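Local coordinates for E3 SUMO-protein ligase SIZ1 (Saccharomyces cerevisiae, PDB 3I2D), which acts as an E3 ligase that attaches the ubiquitin-like modifier SUMO to septins and PCNA, at residues Met85-Cys96 against Leu186-Leu197. Numbering follows the deposited sequence.
Sequences MNVEVTGGRGMC and LIYAFTTKEYKL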
ATOM      1  N   MET A  85      -2.471  23.881   1.355  1.00 61.16           N
ATOM      2  CA  MET A  85      -3.105  24.763   0.387  1.00 57.71           C
ATOM      3  C   MET A  85      -4.542  24.346   0.074  1.00 57.27           C
ATOM      4  O   MET A  85      -4.985  23.245   0.410  1.00 58.04           O
ATOM      5  CB  MET A  85      -2.268  24.774  -0.894  1.00 48.93           C
ATOM      6  CG  MET A  85      -0.776  24.872  -0.611  1.00 48.54           C
ATOM      7  SD  MET A  85       0.290  24.600  -2.041  1.00 58.34           S
ATOM      8  CE  MET A  85       0.096  22.850  -2.336  1.00 60.75           C
ATOM      9  N   ASN A  86      -5.273  25.245  -0.565  1.00 56.81           N
ATOM     10  CA  ASN A  86      -6.647  24.973  -0.941  1.00 53.44           C
ATOM     11  C   ASN A  86      -6.772  25.237  -2.425  1.00 53.73           C
ATOM     12  O   ASN A  86      -6.159  26.170  -2.950  1.00 57.42           O
ATOM     13  CB  ASN A  86      -7.595  25.886  -0.176  1.00 58.40           C
ATOM     14  CG  ASN A  86      -7.542  25.650   1.314  1.00 69.02           C
ATOM     15  OD1 ASN A  86      -8.226  24.768   1.839  1.00 70.23           O
ATOM     16  ND2 ASN A  86      -6.712  26.427   2.009  1.00 73.00           N
ATOM     17  N   VAL A  87      -7.533  24.383  -3.098  1.00 48.47           N
ATOM     18  CA  VAL A  87      -7.791  24.510  -4.518  1.00 44.84           C
ATOM     19  C   VAL A  87      -9.236  24.975  -4.593  1.00 48.01           C
ATOM     20  O   VAL A  87     -10.137  24.343  -4.034  1.00 52.62           O
ATOM     21  CB  VAL A  87      -7.626  23.161  -5.239  1.00 47.19           C
ATOM     22  CG1 VAL A  87      -8.128  23.265  -6.672  1.00 51.34           C
ATOM     23  CG2 VAL A  87      -6.166  22.760  -5.243  1.00 47.92           C
ATOM     24  N   GLU A  88      -9.455  26.092  -5.270  1.00 51.78           N
ATOM     25  CA  GLU A  88     -10.797  26.651  -5.393  1.00 54.79           C
ATOM     26  C   GLU A  88     -11.529  26.235  -6.660  1.00 53.67           C
ATOM     27  O   GLU A  88     -10.945  25.659  -7.580  1.00 53.07           O
ATOM     28  CB  GLU A  88     -10.727  28.177  -5.344  1.00 60.31           C
ATOM     29  CG  GLU A  88     -10.558  28.768  -3.953  1.00 76.45           C
ATOM     30  CD  GLU A  88     -10.371  30.280  -3.985  1.00 88.40           C
ATOM     31  OE1 GLU A  88     -10.559  30.927  -2.927  1.00 91.42           O
ATOM     32  OE2 GLU A  88     -10.027  30.820  -5.067  1.00 90.15           O
ATOM     33  N   VAL A  89     -12.821  26.537  -6.690  1.00 49.95           N
ATOM     34  CA  VAL A  89     -13.661  26.254  -7.838  1.00 43.05           C
ATOM     35  C   VAL A  89     -13.497  27.443  -8.773  1.00 46.10           C
ATOM     36  O   VAL A  89     -13.791  28.575  -8.396  1.00 52.42           O
ATOM     37  CB  VAL A  89     -15.106  26.135  -7.405  1.00 44.18           C
ATOM     38  CG1 VAL A  89     -15.989  25.857  -8.604  1.00 47.97           C
ATOM     39  CG2 VAL A  89     -15.226  25.012  -6.392  1.00 43.53           C
ATOM     40  N   THR A  90     -13.021  27.187  -9.986  1.00 45.06           N
ATOM     41  CA  THR A  90     -12.765  28.250 -10.959  1.00 45.74           C
ATOM     42  C   THR A  90     -13.018  27.701 -12.346  1.00 44.77           C
ATOM     43  O   THR A  90     -12.772  26.528 -12.590  1.00 50.79           O
ATOM     44  CB  THR A  90     -11.281  28.744 -10.876  1.00 50.77           C
ATOM     45  OG1 THR A  90     -11.012  29.686 -11.920  1.00 60.74           O
ATOM     46  CG2 THR A  90     -10.323  27.583 -11.035  1.00 52.48           C
ATOM     47  N   GLY A  91     -13.513  28.540 -13.250  1.00 45.09           N
ATOM     48  CA  GLY A  91     -13.787  28.081 -14.605  1.00 43.14           C
ATOM     49  C   GLY A  91     -12.582  28.318 -15.490  1.00 45.28           C
ATOM     50  O   GLY A  91     -12.534  27.952 -16.670  1.00 37.11           O
ATOM     51  N   GLY A  92     -11.594  28.962 -14.889  1.00 46.48           N
ATOM     52  CA  GLY A  92     -10.366  29.239 -15.586  1.00 46.93           C
ATOM     53  C   GLY A  92      -9.218  28.617 -14.826  1.00 47.08           C
ATOM     54  O   GLY A  92      -9.366  27.583 -14.167  1.00 47.41           O
ATOM     55  N   ARG A  93      -8.071  29.272 -14.927  1.00 47.65           N
ATOM     56  CA  ARG A  93      -6.850  28.849 -14.286  1.00 50.27           C
ATOM     57  C   ARG A  93      -6.839  29.402 -12.865  1.00 55.95           C
ATOM     58  O   ARG A  93      -7.503  30.401 -12.559  1.00 63.35           O
ATOM     59  CB  ARG A  93      -5.672  29.385 -15.096  1.00 47.96           C
ATOM     60  CG  ARG A  93      -4.294  28.951 -14.658  1.00 48.75           C
ATOM     61  CD  ARG A  93      -3.305  29.263 -15.786  1.00 58.31           C
ATOM     62  NE  ARG A  93      -1.903  29.173 -15.386  1.00 63.88           N
ATOM     63  CZ  ARG A  93      -1.310  30.012 -14.541  1.00 66.05           C
ATOM     64  NH1 ARG A  93      -1.995  31.011 -13.999  1.00 66.40           N
ATOM     65  NH2 ARG A  93      -0.030  29.853 -14.236  1.00 69.36           N
ATOM     66  N   GLY A  94      -6.109  28.728 -11.991  1.00 51.48           N
ATOM     67  CA  GLY A  94      -6.005  29.174 -10.621  1.00 52.53           C
ATOM     68  C   GLY A  94      -4.768  28.515 -10.067  1.00 53.25           C
ATOM     69  O   GLY A  94      -4.224  27.624 -10.710  1.00 61.54           O
ATOM     70  N   MET A  95      -4.302  28.936  -8.903  1.00 51.16           N
ATOM     71  CA  MET A  95      -3.131  28.306  -8.340  1.00 55.71           C
ATOM     72  C   MET A  95      -2.995  28.578  -6.867  1.00 56.20           C
ATOM     73  O   MET A  95      -3.547  29.545  -6.348  1.00 51.63           O
ATOM     74  CB  MET A  95      -1.864  28.781  -9.044  1.00 62.46           C
ATOM     75  CG  MET A  95      -1.517  30.216  -8.788  1.00 74.65           C
ATOM     76  SD  MET A  95       0.078  30.602  -9.517  1.00 96.51           S
ATOM     77  CE  MET A  95      -0.391  31.018 -11.245  1.00 81.35           C
ATOM     78  N   CYS A  96      -2.277  27.691  -6.195  1.00 52.31           N
ATOM     79  CA  CYS A  96      -2.022  27.860  -4.788  1.00 57.06           C
ATOM     80  C   CYS A  96      -0.544  27.612  -4.595  1.00 57.72           C
ATOM     81  O   CYS A  96       0.064  26.780  -5.269  1.00 55.11           O
ATOM     82  CB  CYS A  96      -2.867  26.910  -3.942  1.00 59.63           C
ATOM     83  SG  CYS A  96      -2.856  25.238  -4.498  1.00 58.49           S
ATOM     84  N   LEU A 186       1.022  24.834  -7.076  1.00 52.66           N
ATOM     85  CA  LEU A 186       0.125  23.954  -7.819  1.00 51.08           C
ATOM     86  C   LEU A 186      -0.747  24.804  -8.734  1.00 49.91           C
ATOM     87  O   LEU A 186      -1.489  25.673  -8.283  1.00 54.25           O
ATOM     88  CB  LEU A 186      -0.792  23.158  -6.889  1.00 46.96           C
ATOM     89  CG  LEU A 186      -1.816  22.287  -7.633  1.00 40.76           C
ATOM     90  CD1 LEU A 186      -1.150  21.041  -8.210  1.00 31.88           C
ATOM     91  CD2 LEU A 186      -2.913  21.881  -6.670  1.00 45.98           C
ATOM     92  N   ILE A 187      -0.645  24.553 -10.024  1.00 45.89           N
ATOM     93  CA  ILE A 187      -1.437  25.274 -10.992  1.00 41.81           C
ATOM     94  C   ILE A 187      -2.536  24.337 -11.466  1.00 46.70           C
ATOM     95  O   ILE A 187      -2.256  23.245 -11.956  1.00 43.99           O
ATOM     96  CB  ILE A 187      -0.594  25.675 -12.198  1.00 45.36           C
ATOM     97  CG1 ILE A 187       0.536  26.603 -11.746  1.00 44.96           C
ATOM     98  CG2 ILE A 187      -1.468  26.343 -13.242  1.00 38.70           C
ATOM     99  CD1 ILE A 187       1.400  27.062 -12.878  1.00 47.08           C
ATOM    100  N   TYR A 188      -3.787  24.753 -11.306  1.00 45.33           N
ATOM    101  CA  TYR A 188      -4.913  23.944 -11.746  1.00 41.72           C
ATOM    102  C   TYR A 188      -5.827  24.742 -12.660  1.00 44.84           C
ATOM    103  O   TYR A 188      -5.629  25.946 -12.863  1.00 45.47           O
ATOM    104  CB  TYR A 188      -5.687  23.442 -10.538  1.00 44.38           C
ATOM    105  CG  TYR A 188      -6.102  24.532  -9.588  1.00 41.01           C
ATOM    106  CD1 TYR A 188      -7.374  25.089  -9.647  1.00 38.81           C
ATOM    107  CD2 TYR A 188      -5.218  24.998  -8.618  1.00 41.89           C
ATOM    108  CE1 TYR A 188      -7.760  26.094  -8.746  1.00 48.12           C
ATOM    109  CE2 TYR A 188      -5.591  25.994  -7.719  1.00 43.59           C
ATOM    110  CZ  TYR A 188      -6.862  26.541  -7.787  1.00 45.14           C
ATOM    111  OH  TYR A 188      -7.223  27.541  -6.914  1.00 41.03           O
ATOM    112  N   ALA A 189      -6.834  24.071 -13.205  1.00 48.16           N
ATOM    113  CA  ALA A 189      -7.776  24.718 -14.112  1.00 48.62           C
ATOM    114  C   ALA A 189      -9.081  23.956 -14.241  1.00 48.10           C
ATOM    115  O   ALA A 189      -9.092  22.739 -14.209  1.00 54.73           O
ATOM    116  CB  ALA A 189      -7.150  24.862 -15.491  1.00 39.07           C
ATOM    117  N   PHE A 190     -10.182  24.681 -14.396  1.00 52.94           N
ATOM    118  CA  PHE A 190     -11.491  24.050 -14.592  1.00 50.04           C
ATOM    119  C   PHE A 190     -11.855  23.085 -13.487  1.00 45.97           C
ATOM    120  O   PHE A 190     -12.059  21.889 -13.726  1.00 46.11           O
ATOM    121  CB  PHE A 190     -11.500  23.306 -15.925  1.00 41.36           C
ATOM    122  CG  PHE A 190     -10.698  23.986 -16.981  1.00 44.24           C
ATOM    123  CD1 PHE A 190      -9.778  23.271 -17.738  1.00 42.38           C
ATOM    124  CD2 PHE A 190     -10.853  25.347 -17.215  1.00 43.42           C
ATOM    125  CE1 PHE A 190      -9.022  23.897 -18.714  1.00 34.31           C
ATOM    126  CE2 PHE A 190     -10.101  25.988 -18.189  1.00 48.27           C
ATOM    127  CZ  PHE A 190      -9.183  25.261 -18.944  1.00 48.53           C
ATOM    128  N   THR A 191     -11.945  23.609 -12.278  1.00 36.65           N
ATOM    129  CA  THR A 191     -12.301  22.780 -11.151  1.00 48.39           C
ATOM    130  C   THR A 191     -13.759  23.013 -10.741  1.00 46.66           C
ATOM    131  O   THR A 191     -14.206  24.152 -10.636  1.00 53.43           O
ATOM    132  CB  THR A 191     -11.374  23.077  -9.973  1.00 50.74           C
ATOM    133  OG1 THR A 191     -11.386  24.487  -9.695  1.00 45.24           O
ATOM    134  CG2 THR A 191      -9.967  22.644 -10.310  1.00 44.06           C
ATOM    135  N   THR A 192     -14.493  21.927 -10.528  1.00 47.78           N
ATOM    136  CA  THR A 192     -15.896  21.998 -10.107  1.00 46.86           C
ATOM    137  C   THR A 192     -16.029  21.713  -8.612  1.00 50.60           C
ATOM    138  O   THR A 192     -17.092  21.890  -8.037  1.00 57.88           O
ATOM    139  CB  THR A 192     -16.774  20.969 -10.840  1.00 43.17           C
ATOM    140  OG1 THR A 192     -16.299  19.643 -10.556  1.00 46.73           O
ATOM    141  CG2 THR A 192     -16.767  21.221 -12.341  1.00 35.91           C
ATOM    142  N   LYS A 193     -14.947  21.266  -7.987  1.00 53.56           N
ATOM    143  CA  LYS A 193     -14.967  20.953  -6.569  1.00 50.70           C
ATOM    144  C   LYS A 193     -13.742  21.563  -5.901  1.00 48.66           C
ATOM    145  O   LYS A 193     -12.791  21.914  -6.585  1.00 49.12           O
ATOM    146  CB  LYS A 193     -14.973  19.432  -6.400  1.00 47.05           C
ATOM    147  CG  LYS A 193     -15.844  18.750  -7.428  1.00 55.08           C
ATOM    148  CD  LYS A 193     -16.401  17.413  -6.955  1.00 68.76           C
ATOM    149  CE  LYS A 193     -17.289  17.546  -5.721  1.00 71.47           C
ATOM    150  NZ  LYS A 193     -17.743  16.190  -5.266  1.00 74.48           N
ATOM    151  N   GLU A 194     -13.777  21.714  -4.578  1.00 52.25           N
ATOM    152  CA  GLU A 194     -12.633  22.249  -3.841  1.00 53.88           C
ATOM    153  C   GLU A 194     -11.736  21.110  -3.373  1.00 53.80           C
ATOM    154  O   GLU A 194     -12.214  20.014  -3.098  1.00 49.39           O
ATOM    155  CB  GLU A 194     -13.083  23.051  -2.627  1.00 60.86           C
ATOM    156  CG  GLU A 194     -13.402  24.493  -2.930  1.00 77.12           C
ATOM    157  CD  GLU A 194     -13.569  25.322  -1.674  1.00 83.20           C
ATOM    158  OE1 GLU A 194     -14.428  24.953  -0.838  1.00 86.82           O
ATOM    159  OE2 GLU A 194     -12.840  26.333  -1.525  1.00 81.21           O
ATOM    160  N   TYR A 195     -10.434  21.367  -3.295  1.00 48.08           N
ATOM    161  CA  TYR A 195      -9.492  20.350  -2.850  1.00 48.15           C
ATOM    162  C   TYR A 195      -8.558  20.936  -1.795  1.00 50.36           C
ATOM    163  O   TYR A 195      -8.324  22.135  -1.757  1.00 46.83           O
ATOM    164  CB  TYR A 195      -8.630  19.842  -4.007  1.00 43.76           C
ATOM    165  CG  TYR A 195      -9.365  19.236  -5.180  1.00 39.36           C
ATOM    166  CD1 TYR A 195     -10.111  20.032  -6.056  1.00 37.46           C
ATOM    167  CD2 TYR A 195      -9.267  17.875  -5.446  1.00 26.61           C
ATOM    168  CE1 TYR A 195     -10.733  19.479  -7.173  1.00 39.57           C
ATOM    169  CE2 TYR A 195      -9.876  17.316  -6.548  1.00 40.25           C
ATOM    170  CZ  TYR A 195     -10.606  18.117  -7.409  1.00 41.63           C
ATOM    171  OH  TYR A 195     -11.197  17.541  -8.500  1.00 43.98           O
ATOM    172  N   LYS A 196      -8.012  20.087  -0.942  1.00 48.47           N
ATOM    173  CA  LYS A 196      -7.099  20.574   0.075  1.00 51.91           C
ATOM    174  C   LYS A 196      -5.840  19.718  -0.009  1.00 53.31           C
ATOM    175  O   LYS A 196      -5.921  18.495  -0.121  1.00 51.33           O
ATOM    176  CB  LYS A 196      -7.748  20.474   1.463  1.00 50.57           C
ATOM    177  CG  LYS A 196      -7.095  21.343   2.516  1.00 55.76           C
ATOM    178  CD  LYS A 196      -7.910  21.348   3.797  1.00 73.24           C
ATOM    179  CE  LYS A 196      -7.291  22.239   4.882  1.00 80.73           C
ATOM    180  NZ  LYS A 196      -7.238  23.688   4.511  1.00 81.04           N
ATOM    181  N   LEU A 197      -4.678  20.359   0.012  1.00 49.38           N
ATOM    182  CA  LEU A 197      -3.427  19.627  -0.063  1.00 49.13           C
ATOM    183  C   LEU A 197      -2.702  19.669   1.270  1.00 52.19           C
ATOM    184  O   LEU A 197      -2.887  20.596   2.048  1.00 55.61           O
ATOM    185  CB  LEU A 197      -2.539  20.204  -1.160  1.00 45.60           C
ATOM    186  CG  LEU A 197      -3.070  20.028  -2.585  1.00 49.22           C
ATOM    187  CD1 LEU A 197      -4.321  20.881  -2.804  1.00 48.69           C
ATOM    188  CD2 LEU A 197      -1.993  20.442  -3.557  1.00 51.93           C
TER
HETATM  189  O   HOH W   1     -13.914  27.666  -4.239  1.00 53.31           O
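Met-85 meets Leu-197 through its terminal methyl and through its carbonyl O, which takes the Leu-197 N-H nearly straight. On the other face of the same strands, Lys-196 runs alongside Asn-86 and its NZ donates to Asn-86 OD1 at 3.0 Å, a bond between neighbours of a non-hydrogen-bonded pair. Val-87 pairs with Tyr-195 by two backbone bonds, Val-87 N lying 2.7 Å from Tyr-195 O. The two methyls of Val-87 split the work: with CG1 anti to the backbone N (chi1 170°), this methyl sits over the centre of the Tyr-188 ring, 3.5 Å from the centroid, while CG2 touches both Leu-197 CD1 and Leu-186 CD2. CG1 is only 9° off the ring normal. Glu-88 N donates to Tyr-188 OH at 3.1 Å and 171°, which ties down the far end of that ring.

Both segments are corners of the PINIT domain: each leaves one four-stranded antiparallel sheet and enters the other, so 85-87 pairs antiparallel with 195-197 and 93-96 with 186-189. The inward side chains of the two sheets meet between them, where Val-87 faces Tyr-188.

At the corner, Thr-191 OG1 accepts from Thr-90 N at 3.2 Å; its bond to Glu-88 O is modelled doubtfully short. Thr-90 OG1 in turn accepts from Gly-92 N, an ST turn, and Gly-92 O receives Phe-190 N at 3.0 Å. The extended Arg-93 lays a guanidinium face over Ile-187 CG2. Gly-94 exchanges two backbone bonds with Tyr-188, its O above the ring face opposite Val-87. Beyond Met-95, Cys-96 SG packs 3.8 Å from Leu-186 CB.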